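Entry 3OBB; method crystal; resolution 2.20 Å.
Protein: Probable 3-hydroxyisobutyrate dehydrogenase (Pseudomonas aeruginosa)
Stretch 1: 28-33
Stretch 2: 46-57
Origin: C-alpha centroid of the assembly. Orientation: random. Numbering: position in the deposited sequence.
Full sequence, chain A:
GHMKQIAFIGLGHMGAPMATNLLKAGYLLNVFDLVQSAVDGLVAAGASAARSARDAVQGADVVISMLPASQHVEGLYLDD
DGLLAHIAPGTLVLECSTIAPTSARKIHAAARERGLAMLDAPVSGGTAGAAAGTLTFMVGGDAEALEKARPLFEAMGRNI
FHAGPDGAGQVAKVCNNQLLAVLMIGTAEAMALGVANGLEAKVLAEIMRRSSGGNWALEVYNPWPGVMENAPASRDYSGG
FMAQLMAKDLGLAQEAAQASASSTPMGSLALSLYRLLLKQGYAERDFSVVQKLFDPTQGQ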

ATOM      1  N   LEU A  28      46.175  17.874  -2.716  1.00 58.44           N
ATOM      2  CA  LEU A  28      46.026  19.239  -2.209  1.00 58.09           C
ATOM      3  C   LEU A  28      44.576  19.656  -2.409  1.00 56.19           C
ATOM      4  O   LEU A  28      44.038  19.556  -3.527  1.00 56.39           O
ATOM      5  CB  LEU A  28      46.951  20.208  -2.959  1.00 62.14           C
ATOM      6  CG  LEU A  28      48.394  19.747  -3.140  1.00 64.36           C
ATOM      7  CD1 LEU A  28      49.182  20.809  -3.861  1.00 70.26           C
ATOM      8  CD2 LEU A  28      49.023  19.445  -1.795  1.00 62.63           C
ATOM      9  N   LEU A  29      43.934  20.123  -1.341  1.00 53.03           N
ATOM     10  CA  LEU A  29      42.539  20.515  -1.468  1.00 51.08           C
ATOM     11  C   LEU A  29      42.354  21.968  -1.101  1.00 52.08           C
ATOM     12  O   LEU A  29      42.901  22.424  -0.108  1.00 51.34           O
ATOM     13  CB  LEU A  29      41.621  19.657  -0.575  1.00 47.62           C
ATOM     14  CG  LEU A  29      41.513  18.111  -0.558  1.00 45.84           C
ATOM     15  CD1 LEU A  29      40.072  17.738  -0.261  1.00 44.34           C
ATOM     16  CD2 LEU A  29      41.953  17.384  -1.798  1.00 45.24           C
ATOM     17  N   ASN A  30      41.576  22.680  -1.915  1.00 53.10           N
ATOM     18  CA  ASN A  30      40.912  23.908  -1.484  1.00 53.90           C
ATOM     19  C   ASN A  30      39.489  23.530  -1.173  1.00 50.83           C
ATOM     20  O   ASN A  30      38.836  22.891  -1.989  1.00 50.32           O
ATOM     21  CB  ASN A  30      40.910  24.979  -2.582  1.00 57.70           C
ATOM     22  CG  ASN A  30      42.268  25.197  -3.184  1.00 63.30           C
ATOM     23  OD1 ASN A  30      42.438  25.119  -4.410  1.00 69.12           O
ATOM     24  ND2 ASN A  30      43.262  25.443  -2.334  1.00 64.09           N
ATOM     25  N   VAL A  31      38.997  23.925  -0.004  1.00 49.70           N
ATOM     26  CA  VAL A  31      37.666  23.495   0.437  1.00 46.45           C
ATOM     27  C   VAL A  31      36.718  24.680   0.659  1.00 47.36           C
ATOM     28  O   VAL A  31      37.150  25.797   0.966  1.00 49.52           O
ATOM     29  CB  VAL A  31      37.729  22.573   1.695  1.00 44.30           C
ATOM     30  CG1 VAL A  31      38.514  21.313   1.383  1.00 44.35           C
ATOM     31  CG2 VAL A  31      38.325  23.289   2.946  1.00 42.71           C
ATOM     32  N   PHE A  32      35.426  24.438   0.464  1.00 46.10           N
ATOM     33  CA  PHE A  32      34.421  25.407   0.845  1.00 46.55           C
ATOM     34  C   PHE A  32      33.181  24.695   1.313  1.00 44.40           C
ATOM     35  O   PHE A  32      32.756  23.678   0.740  1.00 43.54           O
ATOM     36  CB  PHE A  32      34.081  26.429  -0.276  1.00 50.15           C
ATOM     37  CG  PHE A  32      33.126  27.517   0.184  1.00 51.62           C
ATOM     38  CD1 PHE A  32      31.761  27.450  -0.131  1.00 52.93           C
ATOM     39  CD2 PHE A  32      33.579  28.554   0.993  1.00 52.99           C
ATOM     40  CE1 PHE A  32      30.869  28.440   0.321  1.00 53.58           C
ATOM     41  CE2 PHE A  32      32.705  29.538   1.455  1.00 56.28           C
ATOM     42  CZ  PHE A  32      31.340  29.473   1.114  1.00 56.18           C
ATOM     43  N   ASP A  33      32.622  25.252   2.377  1.00 43.96           N
ATOM     44  CA  ASP A  33      31.335  24.875   2.913  1.00 42.10           C
ATOM     45  C   ASP A  33      30.712  26.108   3.567  1.00 44.12           C
ATOM     46  O   ASP A  33      31.416  27.060   3.918  1.00 44.69           O
ATOM     47  CB  ASP A  33      31.512  23.782   3.964  1.00 39.81           C
ATOM     48  CG  ASP A  33      30.189  23.172   4.388  1.00 38.92           C
ATOM     49  OD1 ASP A  33      29.685  22.280   3.664  1.00 36.06           O
ATOM     50  OD2 ASP A  33      29.645  23.623   5.423  1.00 41.18           O
ATOM     51  N   GLY A  46      44.989  19.878   6.954  1.00 45.28           N
ATOM     52  CA  GLY A  46      45.905  20.222   5.870  1.00 48.47           C
ATOM     53  C   GLY A  46      45.292  20.828   4.620  1.00 49.40           C
ATOM     54  O   GLY A  46      46.016  21.101   3.651  1.00 51.61           O
ATOM     55  N   ALA A  47      43.973  21.025   4.622  1.00 47.92           N
ATOM     56  CA  ALA A  47      43.318  21.718   3.506  1.00 49.33           C
ATOM     57  C   ALA A  47      43.611  23.230   3.552  1.00 51.43           C
ATOM     58  O   ALA A  47      43.969  23.767   4.608  1.00 51.66           O
ATOM     59  CB  ALA A  47      41.815  21.445   3.497  1.00 46.81           C
ATOM     60  N   SER A  48      43.517  23.891   2.401  1.00 53.53           N
ATOM     61  CA  SER A  48      43.424  25.349   2.366  1.00 56.03           C
ATOM     62  C   SER A  48      41.950  25.720   2.244  1.00 54.58           C
ATOM     63  O   SER A  48      41.169  24.994   1.601  1.00 54.18           O
ATOM     64  CB  SER A  48      44.230  25.969   1.201  1.00 60.28           C
ATOM     65  OG  SER A  48      45.265  25.102   0.755  1.00 62.73           O
ATOM     66  N   ALA A  49      41.567  26.822   2.882  1.00 54.58           N
ATOM     67  CA  ALA A  49      40.196  27.290   2.850  1.00 53.63           C
ATOM     68  C   ALA A  49      40.026  28.208   1.663  1.00 56.56           C
ATOM     69  O   ALA A  49      40.854  29.065   1.387  1.00 58.17           O
ATOM     70  CB  ALA A  49      39.826  28.016   4.134  1.00 53.43           C
ATOM     71  N   ALA A  50      38.939  28.017   0.944  1.00 56.51           N
ATOM     72  CA  ALA A  50      38.637  28.916  -0.159  1.00 59.78           C
ATOM     73  C   ALA A  50      37.590  29.909   0.323  1.00 60.63           C
ATOM     74  O   ALA A  50      36.865  29.638   1.279  1.00 59.44           O
ATOM     75  CB  ALA A  50      38.136  28.119  -1.342  1.00 58.94           C
ATOM     76  N   ARG A  51      37.520  31.046  -0.346  1.00 64.16           N
ATOM     77  CA  ARG A  51      36.551  32.104  -0.086  1.00 66.10           C
ATOM     78  C   ARG A  51      35.116  31.703  -0.403  1.00 64.70           C
ATOM     79  O   ARG A  51      34.167  32.238   0.182  1.00 65.56           O
ATOM     80  CB  ARG A  51      36.872  33.275  -0.998  1.00 70.27           C
ATOM     81  CG  ARG A  51      37.906  34.230  -0.486  1.00 75.16           C
ATOM     82  CD  ARG A  51      38.587  34.905  -1.666  1.00 81.19           C
ATOM     83  NE  ARG A  51      38.802  36.326  -1.483  1.00 87.77           N
ATOM     84  CZ  ARG A  51      39.524  36.869  -0.502  1.00 89.80           C
ATOM     85  NH1 ARG A  51      40.065  36.088   0.431  1.00 85.76           N
ATOM     86  NH2 ARG A  51      39.682  38.199  -0.443  1.00 90.80           N
ATOM     87  N   SER A  52      34.967  30.818  -1.383  1.00 62.83           N
ATOM     88  CA  SER A  52      33.662  30.393  -1.856  1.00 61.54           C
ATOM     89  C   SER A  52      33.827  29.231  -2.820  1.00 59.92           C
ATOM     90  O   SER A  52      34.950  28.789  -3.094  1.00 59.07           O
ATOM     91  CB  SER A  52      32.933  31.550  -2.551  1.00 65.48           C
ATOM     92  OG  SER A  52      33.686  32.006  -3.655  1.00 67.42           O
ATOM     93  N   ALA A  53      32.697  28.749  -3.334  1.00 59.38           N
ATOM     94  CA  ALA A  53      32.688  27.703  -4.350  1.00 59.13           C
ATOM     95  C   ALA A  53      33.441  28.156  -5.600  1.00 63.07           C
ATOM     96  O   ALA A  53      34.335  27.449  -6.080  1.00 62.86           O
ATOM     97  CB  ALA A  53      31.261  27.307  -4.691  1.00 58.26           C
ATOM     98  N   ARG A  54      33.083  29.333  -6.122  1.00 67.25           N
ATOM     99  CA  ARG A  54      33.773  29.862  -7.287  1.00 71.78           C
ATOM    100  C   ARG A  54      35.282  30.005  -7.048  1.00 72.39           C
ATOM    101  O   ARG A  54      36.081  29.503  -7.862  1.00 73.39           O
ATOM    102  CB  ARG A  54      33.138  31.167  -7.794  1.00 76.38           C
ATOM    103  CG  ARG A  54      32.265  31.893  -6.782  1.00 77.17           C
ATOM    104  CD  ARG A  54      32.226  33.428  -7.048  1.00 83.03           C
ATOM    105  NE  ARG A  54      32.381  34.156  -5.779  1.00 85.91           N
ATOM    106  CZ  ARG A  54      31.380  34.306  -4.875  1.00 85.83           C
ATOM    107  NH1 ARG A  54      30.112  33.813  -5.098  1.00 84.75           N
ATOM    108  NH2 ARG A  54      31.644  34.961  -3.740  1.00 87.63           N
ATOM    109  N   ASP A  55      35.675  30.645  -5.922  1.00 72.54           N
ATOM    110  CA  ASP A  55      37.101  30.829  -5.609  1.00 73.17           C
ATOM    111  C   ASP A  55      37.897  29.524  -5.594  1.00 70.32           C
ATOM    112  O   ASP A  55      39.060  29.497  -6.061  1.00 71.11           O
ATOM    113  CB  ASP A  55      37.287  31.569  -4.285  1.00 73.49           C
ATOM    114  CG  ASP A  55      38.769  31.762  -3.913  1.00 76.14           C
ATOM    115  OD1 ASP A  55      39.481  32.524  -4.614  1.00 79.50           O
ATOM    116  OD2 ASP A  55      39.215  31.141  -2.912  1.00 76.13           O
ATOM    117  N   ALA A  56      37.250  28.462  -5.076  1.00 66.23           N
ATOM    118  CA  ALA A  56      37.858  27.144  -4.850  1.00 63.67           C
ATOM    119  C   ALA A  56      38.333  26.491  -6.143  1.00 65.29           C
ATOM    120  O   ALA A  56      39.535  26.127  -6.279  1.00 65.33           O
ATOM    121  CB  ALA A  56      36.870  26.225  -4.125  1.00 59.22           C
ATOM    122  N   VAL A  57      37.368  26.360  -7.087  1.00 66.52           N
ATOM    123  CA  VAL A  57      37.628  25.787  -8.412  1.00 69.23           C
ATOM    124  C   VAL A  57      38.658  26.592  -9.222  1.00 74.39           C
ATOM    125  O   VAL A  57      39.183  26.098 -10.213  1.00 76.26           O
ATOM    126  CB  VAL A  57      36.310  25.631  -9.237  1.00 69.27           C
ATOM    127  CG1 VAL A  57      35.167  25.095  -8.347  1.00 65.64           C
ATOM    128  CG2 VAL A  57      35.908  26.956  -9.910  1.00 72.88           C
TER
HETATM  129  O   HOH W   1      45.720  20.821   0.836  1.00 37.37           O

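A short parallel β pairing shows how strands running the same way share their polar groups: one strand bonds through alternate residues, which can each reach two different residues of the neighbor. In this probable 3-hydroxyisobutyrate dehydrogenase, Val31 does this directly, its N bonding Ser48 and its O Ala50, while Leu29 bonds Ser48 through its O and reaches Gly46 through a water. Ser48 N donates to Leu29 O at 3.0 Å, Val31 N donates to Ser48 O at 2.9 Å, and Ala50 N donates to Val31 O at 2.9 Å. Both backbone groups of Val31 and of Ser48 are thus satisfied across the pairing. Ser48 O also receives a CA-H···O contact from Asn30 CA at 3.3 Å.

Where the ladder begins, a water takes over. It accepts from Leu29 N at 2.9 Å and donates to Gly46 O at 2.8 Å, linking the strand at Leu29 to the loop at Gly46, just before direct bonding starts. Gly46 itself, with positive phi, closes the preceding helix in a Schellman motif; a CB there would be jammed against the preceding carbonyl.

Side chains follow the register. Asn30 and Ser48 share one face of the sheet, yet Asn30 ND2 and Ser48 OG remain 3.7 Å apart, neighbors rather than bonded partners. Val31 and Ala49 occupy the other face, but the closer apolar fit of Val31 is with Ala47, CG1 to CB at 3.9 Å.

Beyond the ladder, Phe32 meets the turn into the helix. Ser52 CA lies over one face of its ring, 3.5 Å from the centroid and 15° off the normal, a CH-π contact, while Ala50 O sits at the ring edge, 3.5 Å from Phe32 CD2. The turn is braced internally: Arg51 N donates to Asp55 OD2 at 3.1 Å, and Asp55 N gives a weak capping bond to Ser52 OG at 3.3 Å.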